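Local coordinates for protein Myo-inositol phosphohydrolase (Mitsuokella multacida, PDB 4WU3) that probably removes phosphate groups from myo-inositol hexakisphosphate as a tyrosine-phosphatase-like phytase, and binds inositol-(1,3,4,5)-tetrakisphosphate, at residues Asp69-Val74 with Gly78-Arg83; Leu60-Arg65 with Phe174-Asn179; Ile418-Gln423 with Met491-Leu496. The protein carries 2 engineered substitutions. All coordinates share one frame; numbering follows the deposited sequence.

Interaction 1: Asp69-Val74 with Gly78-Arg83; sequences DKYVGV and GIMPTR
An irregular surface loop joins strand 65-66 to strand 91-94 and doubles back on itself, with Tyr71 of one limb reaching across to Met80, Pro81 and Arg83 of the other. With CG beside its own backbone N (chi1 -67°), the phenol lies across the gap and Tyr71 OH donates to Pro81 O at 2.8 Å. The donor sits above that carbonyl's plane, not on a lone pair, while Pro81 O lies at the edge of the ring. The proline ring also packs on the phenol, Pro81 CG being 3.6 Å from Tyr71 OH. Thr82 O is close to the same hydroxyl but poorly angled for a bond; Arg273 serves it instead.

Arg83 runs past the tyrosine in the opposite direction. A bend at chi3 (57°) brings the guanidinium over one face of the ring, Arg83 CZ lying 4.9 Å from the Tyr71 ring centroid in a cation-pi contact. The two planes are 59° apart, so this is no flat stack: NH2 hangs above the rim. The loop has no regular secondary structure, and this arginine ties the two limbs together at Asp69. Both terminal nitrogens grip one acceptor end-on, Arg83 NH2 at 3.0 Å and Arg83 NH1 at 3.1 Å from Asp69 O, coming from the same face of the carbonyl. Asp87 takes NH1 as well, in a salt bridge. A water accepts from Tyr71 N and, weakly, from Arg83 NH2, linking backbone to guanidinium.

Met80 forms an oblique Met-aromatic contact, Met80 SD 4.0 Å from Tyr71 CD2, and Met80 CE comes to 3.2 Å from Gly73 O. Tyr71 and Pro81 both touch Leu276 of helix 267-276, while Val74 packs on Met478 of the second subunit.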
loop_
_atom_site.group_PDB
_atom_site.type_symbol
_atom_site.label_atom_id
_atom_site.label_comp_id
_atom_site.label_asym_id
_atom_site.label_seq_id
_atom_site.Cartn_x
_atom_site.Cartn_y
_atom_site.Cartn_z
ATOM N N ASP A 69 1.910 -8.852 31.662
ATOM C CA ASP A 69 2.668 -7.689 32.113
ATOM C C ASP A 69 1.750 -6.516 32.473
ATOM O O ASP A 69 0.636 -6.382 31.954
ATOM C CB ASP A 69 3.692 -7.259 31.056
ATOM C CG ASP A 69 4.878 -8.195 30.988
ATOM O OD1 ASP A 69 4.891 -9.184 31.756
ATOM O OD2 ASP A 69 5.794 -7.951 30.170
ATOM N N LYS A 70 2.237 -5.677 33.378
ATOM C CA LYS A 70 1.520 -4.473 33.781
ATOM C C LYS A 70 1.530 -3.438 32.656
ATOM O O LYS A 70 2.375 -3.477 31.752
ATOM C CB LYS A 70 2.133 -3.885 35.060
ATOM C CG LYS A 70 3.551 -3.354 34.904
ATOM C CD LYS A 70 4.174 -2.966 36.241
ATOM C CE LYS A 70 5.700 -2.962 36.176
ATOM N NZ LYS A 70 6.244 -2.071 35.110
ATOM N N TYR A 71 0.583 -2.512 32.707
ATOM C CA TYR A 71 0.538 -1.438 31.727
ATOM C C TYR A 71 1.680 -0.463 31.989
ATOM O O TYR A 71 1.993 -0.167 33.132
ATOM C CB TYR A 71 -0.792 -0.689 31.820
ATOM C CG TYR A 71 -2.032 -1.469 31.408
ATOM C CD1 TYR A 71 -1.964 -2.536 30.523
ATOM C CD2 TYR A 71 -3.279 -1.100 31.877
ATOM C CE1 TYR A 71 -3.106 -3.227 30.139
ATOM C CE2 TYR A 71 -4.422 -1.771 31.490
ATOM C CZ TYR A 71 -4.336 -2.827 30.614
ATOM O OH TYR A 71 -5.490 -3.486 30.242
ATOM N N VAL A 72 2.300 0.037 30.924
ATOM C CA VAL A 72 3.270 1.119 31.036
ATOM C C VAL A 72 2.822 2.252 30.130
ATOM O O VAL A 72 2.476 2.015 28.981
ATOM C CB VAL A 72 4.685 0.681 30.602
ATOM C CG1 VAL A 72 5.653 1.855 30.686
ATOM C CG2 VAL A 72 5.179 -0.483 31.457
ATOM N N GLY A 73 2.825 3.476 30.649
ATOM C CA GLY A 73 2.388 4.651 29.888
ATOM C C GLY A 73 0.909 4.925 30.110
ATOM O O GLY A 73 0.307 4.380 31.046
ATOM N N VAL A 74 0.322 5.759 29.247
ATOM C CA VAL A 74 -1.091 6.145 29.360
ATOM C C VAL A 74 -1.782 6.047 28.016
ATOM O O VAL A 74 -1.118 6.037 26.985
ATOM C CB VAL A 74 -1.248 7.614 29.812
ATOM C CG1 VAL A 74 -0.798 7.795 31.255
ATOM C CG2 VAL A 74 -0.482 8.550 28.877
ATOM N N GLY A 78 -6.645 8.981 28.972
ATOM C CA GLY A 78 -6.305 8.797 30.386
ATOM C C GLY A 78 -7.050 7.645 31.054
ATOM O O GLY A 78 -6.868 7.377 32.237
ATOM N N ILE A 79 -7.900 6.964 30.303
ATOM C CA ILE A 79 -8.651 5.840 30.849
ATOM C C ILE A 79 -8.029 4.523 30.406
ATOM O O ILE A 79 -7.788 4.307 29.220
ATOM C CB ILE A 79 -10.106 5.857 30.375
ATOM C CG1 ILE A 79 -10.798 7.131 30.856
ATOM C CG2 ILE A 79 -10.831 4.620 30.876
ATOM C CD1 ILE A 79 -12.092 7.414 30.125
ATOM N N MET A 80 -7.783 3.641 31.366
ATOM C CA MET A 80 -7.108 2.383 31.081
ATOM C C MET A 80 -8.099 1.347 30.593
ATOM O O MET A 80 -9.217 1.284 31.077
ATOM C CB MET A 80 -6.374 1.871 32.326
ATOM C CG MET A 80 -5.135 2.683 32.684
ATOM S SD MET A 80 -3.998 2.841 31.290
ATOM C CE MET A 80 -2.474 3.255 32.135
ATOM N N PRO A 81 -7.697 0.547 29.607
ATOM C CA PRO A 81 -8.552 -0.542 29.201
ATOM C C PRO A 81 -8.574 -1.639 30.257
ATOM O O PRO A 81 -7.586 -1.852 30.966
ATOM C CB PRO A 81 -7.890 -1.051 27.926
ATOM C CG PRO A 81 -6.444 -0.739 28.106
ATOM C CD PRO A 81 -6.398 0.531 28.915
ATOM N N THR A 82 -9.710 -2.316 30.355
ATOM C CA THR A 82 -9.861 -3.463 31.225
ATOM C C THR A 82 -8.716 -4.434 30.999
ATOM O O THR A 82 -8.234 -4.557 29.877
ATOM C CB THR A 82 -11.188 -4.177 30.926
ATOM O OG1 THR A 82 -11.313 -5.344 31.740
ATOM C CG2 THR A 82 -11.248 -4.578 29.474
ATOM N N ARG A 83 -8.286 -5.114 32.065
ATOM C CA ARG A 83 -7.230 -6.128 31.982
ATOM C C ARG A 83 -7.836 -7.518 31.842
ATOM O O ARG A 83 -7.122 -8.516 31.871
ATOM C CB ARG A 83 -6.336 -6.098 33.228
ATOM C CG ARG A 83 -5.399 -4.897 33.321
ATOM C CD ARG A 83 -4.361 -5.084 34.419
ATOM N NE ARG A 83 -3.594 -6.309 34.215
ATOM C CZ ARG A 83 -2.525 -6.400 33.436
ATOM N NH1 ARG A 83 -1.900 -7.541 33.294
ATOM N NH2 ARG A 83 -2.071 -5.358 32.787
HETATM O O HOH W 1 -1.900 -2.811 34.632
#

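Interaction 2: Leu60-Arg65 with Phe174-Asn179; sequences LPRNFR and FDDKKN
Arg62 stretches out from its loop to meet Asp176, and the close part of the contact is a patch only a few atoms wide. The arginine chain is extended from CG to NE, with CG anti to the backbone N (chi1 175°), which carries the guanidinium across to the other segment. There Asp176 CB lies over one face of it, 3.6 Å from Arg62 NH1, and the carboxylate carbon Asp176 CG is at 3.5 Å from the same nitrogen. Guanidinium and carboxylate planes are only 19° apart. Asp176 OD2 lies well out of the guanidinium plane and no N-H points at it; the salt bridge is long, Arg62 NH1 to Asp176 OD2 3.7 Å, and rests on charge alone. Asp176 OD1 is instead engaged by the hydroxyl of Tyr243.

Each segment contains a turn. Residues 61-64 make a type II beta turn, while 176-179 close the beta hairpin of strands 168-175 and 180-188, where Asp175 OD2 accepts from Lys178 N in an Asx motif. The first turn sits against the phosphatase-type P-loop: Asn63 ND2 bonds to Ala244 O, and Arg65 NH1 bonds to Gly245 O as well as to Asn63 O.

At the guanidinium edge the contact is looser and water does the joining. One molecule, in the guanidinium plane, accepts from Arg62 NH1 at 2.9 Å, donates to Asp176 O at 3.0 Å and accepts from Asn179 ND2 at 3.2 Å. A bound inositol tetrakisphosphate lies about 8 Å from the Arg62 side chain.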
loop_
_atom_site.group_PDB
_atom_site.type_symbol
_atom_site.label_atom_id
_atom_site.label_comp_id
_atom_site.label_asym_id
_atom_site.label_seq_id
_atom_site.Cartn_x
_atom_site.Cartn_y
_atom_site.Cartn_z
ATOM N N LEU A 60 17.086 -11.002 28.296
ATOM C CA LEU A 60 15.851 -10.999 27.543
ATOM C C LEU A 60 16.060 -10.115 26.322
ATOM O O LEU A 60 16.752 -9.101 26.399
ATOM C CB LEU A 60 14.705 -10.457 28.388
ATOM C CG LEU A 60 14.189 -11.349 29.507
ATOM C CD1 LEU A 60 13.050 -10.652 30.232
ATOM C CD2 LEU A 60 13.723 -12.696 28.969
ATOM N N PRO A 61 15.463 -10.491 25.185
ATOM C CA PRO A 61 15.649 -9.699 23.983
ATOM C C PRO A 61 14.825 -8.424 23.966
ATOM O O PRO A 61 13.998 -8.191 24.836
ATOM C CB PRO A 61 15.183 -10.630 22.878
ATOM C CG PRO A 61 14.150 -11.487 23.521
ATOM C CD PRO A 61 14.596 -11.660 24.952
ATOM N N ARG A 62 15.081 -7.625 22.938
ATOM C CA ARG A 62 14.388 -6.388 22.644
ATOM C C ARG A 62 12.871 -6.549 22.617
ATOM O O ARG A 62 12.342 -7.486 22.026
ATOM C CB ARG A 62 14.895 -5.894 21.283
ATOM C CG ARG A 62 14.221 -4.654 20.720
ATOM C CD ARG A 62 14.781 -4.354 19.342
ATOM N NE ARG A 62 14.235 -3.122 18.775
ATOM C CZ ARG A 62 14.255 -2.828 17.482
ATOM N NH1 ARG A 62 14.792 -3.674 16.613
ATOM N NH2 ARG A 62 13.740 -1.691 17.056
ATOM N N ASN A 63 12.184 -5.621 23.274
ATOM C CA ASN A 63 10.728 -5.561 23.263
ATOM C C ASN A 63 10.055 -6.803 23.801
ATOM O O ASN A 63 8.928 -7.111 23.424
ATOM C CB ASN A 63 10.222 -5.267 21.842
ATOM C CG ASN A 63 10.475 -3.835 21.438
ATOM O OD1 ASN A 63 10.381 -2.929 22.271
ATOM N ND2 ASN A 63 10.827 -3.619 20.171
ATOM N N PHE A 64 10.729 -7.517 24.687
ATOM C CA PHE A 64 10.107 -8.672 25.305
ATOM C C PHE A 64 8.919 -8.240 26.170
ATOM O O PHE A 64 9.013 -7.284 26.931
ATOM C CB PHE A 64 11.093 -9.444 26.176
ATOM C CG PHE A 64 10.462 -10.608 26.874
ATOM C CD1 PHE A 64 10.382 -11.846 26.254
ATOM C CD2 PHE A 64 9.898 -10.455 28.122
ATOM C CE1 PHE A 64 9.768 -12.907 26.877
ATOM C CE2 PHE A 64 9.287 -11.518 28.749
ATOM C CZ PHE A 64 9.216 -12.742 28.125
ATOM N N ARG A 65 7.804 -8.944 26.061
ATOM C CA ARG A 65 6.721 -8.759 27.017
ATOM C C ARG A 65 5.909 -10.024 27.138
ATOM O O ARG A 65 5.871 -10.842 26.224
ATOM C CB ARG A 65 5.807 -7.594 26.636
ATOM C CG ARG A 65 4.952 -7.809 25.387
ATOM C CD ARG A 65 5.727 -7.479 24.122
ATOM N NE ARG A 65 4.853 -7.134 23.008
ATOM C CZ ARG A 65 5.288 -6.809 21.794
ATOM N NH1 ARG A 65 6.580 -6.795 21.527
ATOM N NH2 ARG A 65 4.434 -6.505 20.841
ATOM N N PHE A 174 24.469 -3.865 12.085
ATOM C CA PHE A 174 23.169 -3.333 11.724
ATOM C C PHE A 174 22.682 -2.344 12.754
ATOM O O PHE A 174 22.820 -2.573 13.948
ATOM C CB PHE A 174 22.161 -4.472 11.609
ATOM C CG PHE A 174 20.888 -4.089 10.912
ATOM C CD1 PHE A 174 20.866 -3.911 9.534
ATOM C CD2 PHE A 174 19.710 -3.918 11.625
ATOM C CE1 PHE A 174 19.696 -3.564 8.882
ATOM C CE2 PHE A 174 18.531 -3.579 10.974
ATOM C CZ PHE A 174 18.524 -3.402 9.603
ATOM N N ASP A 175 22.111 -1.247 12.270
ATOM C CA ASP A 175 21.509 -0.237 13.125
ATOM C C ASP A 175 19.996 -0.399 13.133
ATOM O O ASP A 175 19.342 -0.213 12.109
ATOM C CB ASP A 175 21.843 1.171 12.632
ATOM C CG ASP A 175 21.258 2.247 13.536
ATOM O OD1 ASP A 175 21.555 2.234 14.749
ATOM O OD2 ASP A 175 20.490 3.089 13.044
ATOM N N ASP A 176 19.442 -0.723 14.294
ATOM C CA ASP A 176 18.009 -0.963 14.407
ATOM C C ASP A 176 17.188 0.314 14.352
ATOM O O ASP A 176 15.991 0.263 14.100
ATOM C CB ASP A 176 17.700 -1.709 15.699
ATOM C CG ASP A 176 18.134 -3.155 15.647
ATOM O OD1 ASP A 176 18.123 -3.747 14.549
ATOM O OD2 ASP A 176 18.492 -3.701 16.702
ATOM N N LYS A 177 17.819 1.455 14.600
ATOM C CA LYS A 177 17.096 2.719 14.600
ATOM C C LYS A 177 16.757 3.136 13.178
ATOM O O LYS A 177 15.630 3.534 12.891
ATOM C CB LYS A 177 17.907 3.818 15.287
ATOM C CG LYS A 177 17.183 5.153 15.359
ATOM C CD LYS A 177 18.063 6.234 15.964
ATOM C CE LYS A 177 17.337 7.568 16.044
ATOM N NZ LYS A 177 18.161 8.601 16.732
ATOM N N LYS A 178 17.731 3.032 12.283
ATOM C CA LYS A 178 17.535 3.450 10.898
ATOM C C LYS A 178 17.350 2.273 9.955
ATOM O O LYS A 178 17.076 2.467 8.775
ATOM C CB LYS A 178 18.721 4.293 10.433
ATOM C CG LYS A 178 18.951 5.517 11.297
ATOM C CD LYS A 178 20.224 6.256 10.925
ATOM C CE LYS A 178 20.476 7.394 11.902
ATOM N NZ LYS A 178 21.671 8.205 11.543
ATOM N N ASN A 179 17.485 1.058 10.477
ATOM C CA ASN A 179 17.450 -0.149 9.647
ATOM C C ASN A 179 18.393 -0.036 8.449
ATOM O O ASN A 179 17.976 -0.150 7.292
ATOM C CB ASN A 179 16.022 -0.471 9.180
ATOM C CG ASN A 179 15.136 -0.987 10.304
ATOM O OD1 ASN A 179 13.930 -0.754 10.304
ATOM N ND2 ASN A 179 15.725 -1.688 11.266
HETATM O O HOH W 2 14.425 -2.345 14.065
#

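Interaction 3: Ile418-Gln423 with Met491-Leu496; sequences IMDLRQ and MTEQQL
Glu493 and Asp420 both hold CG anti to the backbone N, with chi1 171° and 172°, which brings the two carboxylates near each other between helix 493-499 and strand 416-422. Glu493 is extended beyond CG as well, so that OE2 alone makes the touch. Glu493 OE2 lies 3.6 Å from Ile418 CG2, the two side chains crossing at about a right angle; Glu493 OE2 is also 3.7 Å from Asp420 CB. The acids themselves do not bond: Asp420 OD2 and Glu493 OE2 stand 4.1 Å apart, and the two carboxylate planes are 27° apart.

The closeness of two acids is probably made tolerable by the donors each has. Glu493 OE2 is bonded to His539 NE2, and Asp420 OD2 to Tyr504 OH and His426 NE2. Asp420 OD1 accepts from Arg422 N at 3.1 Å, met from above the carboxylate plane, in an Asx turn. Glu493 is the first helical residue, set by a capping box in which Thr492 OG1 accepts from Gln495 N and Gln495 OE1 from Thr492 N.

The neighbour of His539 in sequence, Ser540, lines the ligand pocket, which ties helix 493-499 indirectly to that site. Strand 416-422 runs between parallel strands 503-509 and 535-539, and the first turn of helix 493-499 reaches it through the Glu493 side chain, which also touches Tyr504 of strand 503-509; Phe396 touches both Ile418 and Glu493.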
loop_
_atom_site.group_PDB
_atom_site.type_symbol
_atom_site.label_atom_id
_atom_site.label_comp_id
_atom_site.label_asym_id
_atom_site.label_seq_id
_atom_site.Cartn_x
_atom_site.Cartn_y
_atom_site.Cartn_z
ATOM N N ILE A 418 3.770 -44.361 -22.869
ATOM C CA ILE A 418 3.668 -42.911 -22.950
ATOM C C ILE A 418 3.569 -42.400 -21.512
ATOM O O ILE A 418 2.636 -42.754 -20.781
ATOM C CB ILE A 418 2.427 -42.472 -23.757
ATOM C CG1 ILE A 418 2.527 -42.949 -25.219
ATOM C CG2 ILE A 418 2.239 -40.967 -23.691
ATOM C CD1 ILE A 418 3.776 -42.512 -25.962
ATOM N N MET A 419 4.559 -41.608 -21.109
ATOM C CA MET A 419 4.602 -41.044 -19.769
ATOM C C MET A 419 4.117 -39.596 -19.819
ATOM O O MET A 419 4.871 -38.682 -20.151
ATOM C CB MET A 419 6.020 -41.112 -19.198
ATOM C CG MET A 419 6.673 -42.490 -19.252
ATOM S SD MET A 419 5.866 -43.748 -18.231
ATOM C CE MET A 419 6.153 -43.124 -16.574
ATOM N N ASP A 420 2.839 -39.403 -19.516
ATOM C CA ASP A 420 2.220 -38.088 -19.554
ATOM C C ASP A 420 2.517 -37.397 -18.226
ATOM O O ASP A 420 2.050 -37.834 -17.180
ATOM C CB ASP A 420 0.719 -38.252 -19.791
ATOM C CG ASP A 420 -0.066 -36.953 -19.661
ATOM O OD1 ASP A 420 0.535 -35.863 -19.602
ATOM O OD2 ASP A 420 -1.312 -37.035 -19.609
ATOM N N LEU A 421 3.297 -36.320 -18.267
ATOM C CA LEU A 421 3.765 -35.674 -17.051
ATOM C C LEU A 421 2.970 -34.430 -16.678
ATOM O O LEU A 421 3.435 -33.621 -15.886
ATOM C CB LEU A 421 5.225 -35.269 -17.220
ATOM C CG LEU A 421 6.209 -36.372 -17.611
ATOM C CD1 LEU A 421 7.531 -35.769 -18.048
ATOM C CD2 LEU A 421 6.399 -37.336 -16.448
ATOM N N ARG A 422 1.771 -34.278 -17.225
ATOM C CA ARG A 422 1.033 -33.022 -17.105
ATOM C C ARG A 422 0.029 -32.967 -15.949
ATOM O O ARG A 422 -0.944 -33.728 -15.920
ATOM C CB ARG A 422 0.296 -32.756 -18.406
ATOM C CG ARG A 422 1.198 -32.707 -19.624
ATOM C CD ARG A 422 0.381 -32.345 -20.851
ATOM N NE ARG A 422 -0.058 -30.954 -20.826
ATOM C CZ ARG A 422 -0.760 -30.379 -21.795
ATOM N NH1 ARG A 422 -1.121 -31.075 -22.871
ATOM N NH2 ARG A 422 -1.099 -29.101 -21.691
ATOM N N GLN A 423 0.246 -32.044 -15.013
ATOM C CA GLN A 423 -0.710 -31.866 -13.920
ATOM C C GLN A 423 -1.987 -31.230 -14.442
ATOM O O GLN A 423 -3.088 -31.567 -14.011
ATOM C CB GLN A 423 -0.148 -30.990 -12.803
ATOM C CG GLN A 423 -1.148 -30.846 -11.661
ATOM C CD GLN A 423 -0.658 -29.985 -10.516
ATOM O OE1 GLN A 423 -0.272 -28.822 -10.705
ATOM N NE2 GLN A 423 -0.708 -30.539 -9.306
ATOM N N MET A 491 -11.740 -37.345 -26.551
ATOM C CA MET A 491 -11.023 -38.452 -25.896
ATOM C C MET A 491 -10.099 -37.905 -24.803
ATOM O O MET A 491 -9.704 -36.732 -24.846
ATOM C CB MET A 491 -10.133 -39.209 -26.894
ATOM C CG MET A 491 -10.830 -39.841 -28.085
ATOM S SD MET A 491 -9.607 -40.722 -29.058
ATOM C CE MET A 491 -9.063 -39.423 -30.173
ATOM N N THR A 492 -9.757 -38.751 -23.832
ATOM C CA THR A 492 -8.594 -38.498 -22.988
ATOM C C THR A 492 -7.388 -38.955 -23.786
ATOM O O THR A 492 -7.537 -39.678 -24.781
ATOM C CB THR A 492 -8.619 -39.270 -21.647
ATOM O OG1 THR A 492 -8.605 -40.684 -21.882
ATOM C CG2 THR A 492 -9.837 -38.920 -20.855
ATOM N N GLU A 493 -6.199 -38.532 -23.370
ATOM C CA GLU A 493 -4.977 -38.977 -24.038
ATOM C C GLU A 493 -4.782 -40.470 -23.827
ATOM O O GLU A 493 -4.294 -41.181 -24.713
ATOM C CB GLU A 493 -3.752 -38.228 -23.517
ATOM C CG GLU A 493 -2.447 -38.807 -24.032
ATOM C CD GLU A 493 -1.258 -37.885 -23.818
ATOM O OE1 GLU A 493 -1.367 -36.672 -24.131
ATOM O OE2 GLU A 493 -0.203 -38.384 -23.362
ATOM N N GLN A 494 -5.152 -40.937 -22.642
ATOM C CA GLN A 494 -5.032 -42.348 -22.329
ATOM C C GLN A 494 -5.830 -43.191 -23.311
ATOM O O GLN A 494 -5.306 -44.167 -23.849
ATOM C CB GLN A 494 -5.509 -42.635 -20.917
ATOM C CG GLN A 494 -5.700 -44.116 -20.669
ATOM C CD GLN A 494 -5.729 -44.445 -19.203
ATOM O OE1 GLN A 494 -6.152 -43.637 -18.379
ATOM N NE2 GLN A 494 -5.275 -45.640 -18.865
ATOM N N GLN A 495 -7.091 -42.808 -23.534
ATOM C CA GLN A 495 -7.945 -43.483 -24.506
ATOM C C GLN A 495 -7.300 -43.478 -25.865
ATOM O O GLN A 495 -7.223 -44.514 -26.512
ATOM C CB GLN A 495 -9.313 -42.810 -24.599
ATOM C CG GLN A 495 -10.211 -43.097 -23.416
ATOM C CD GLN A 495 -11.506 -42.314 -23.450
ATOM O OE1 GLN A 495 -11.533 -41.120 -23.765
ATOM N NE2 GLN A 495 -12.598 -42.987 -23.130
ATOM N N LEU A 496 -6.825 -42.314 -26.304
ATOM C CA LEU A 496 -6.109 -42.228 -27.577
ATOM C C LEU A 496 -4.894 -43.164 -27.632
ATOM O O LEU A 496 -4.702 -43.882 -28.613
ATOM C CB LEU A 496 -5.653 -40.790 -27.848
ATOM C CG LEU A 496 -4.854 -40.605 -29.151
ATOM C CD1 LEU A 496 -5.686 -41.034 -30.354
ATOM C CD2 LEU A 496 -4.394 -39.158 -29.296
#

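Overall arrangement
Interactions 1 and 2 lie on the surface on one side of the chain's centre, whereas interaction 3 is buried on the other, its centre about 66 Å and about 56 Å from theirs. The first two adjoin along the chain: residues 60-65 lead into strand 65-66, and both segments of interaction 1 belong to the loop that follows it. Their chemistry differs all the same. Interaction 1 is a broad local fold-back of ring, sulfur and arginine; interaction 2 joins distant parts of the chain by one long ion pair and a water. Interaction 3 pairs helix with sheet through two acids, each hydrogen-bonded to other side chains. Interactions 2 and 3 each approach a different phosphatase signature loop.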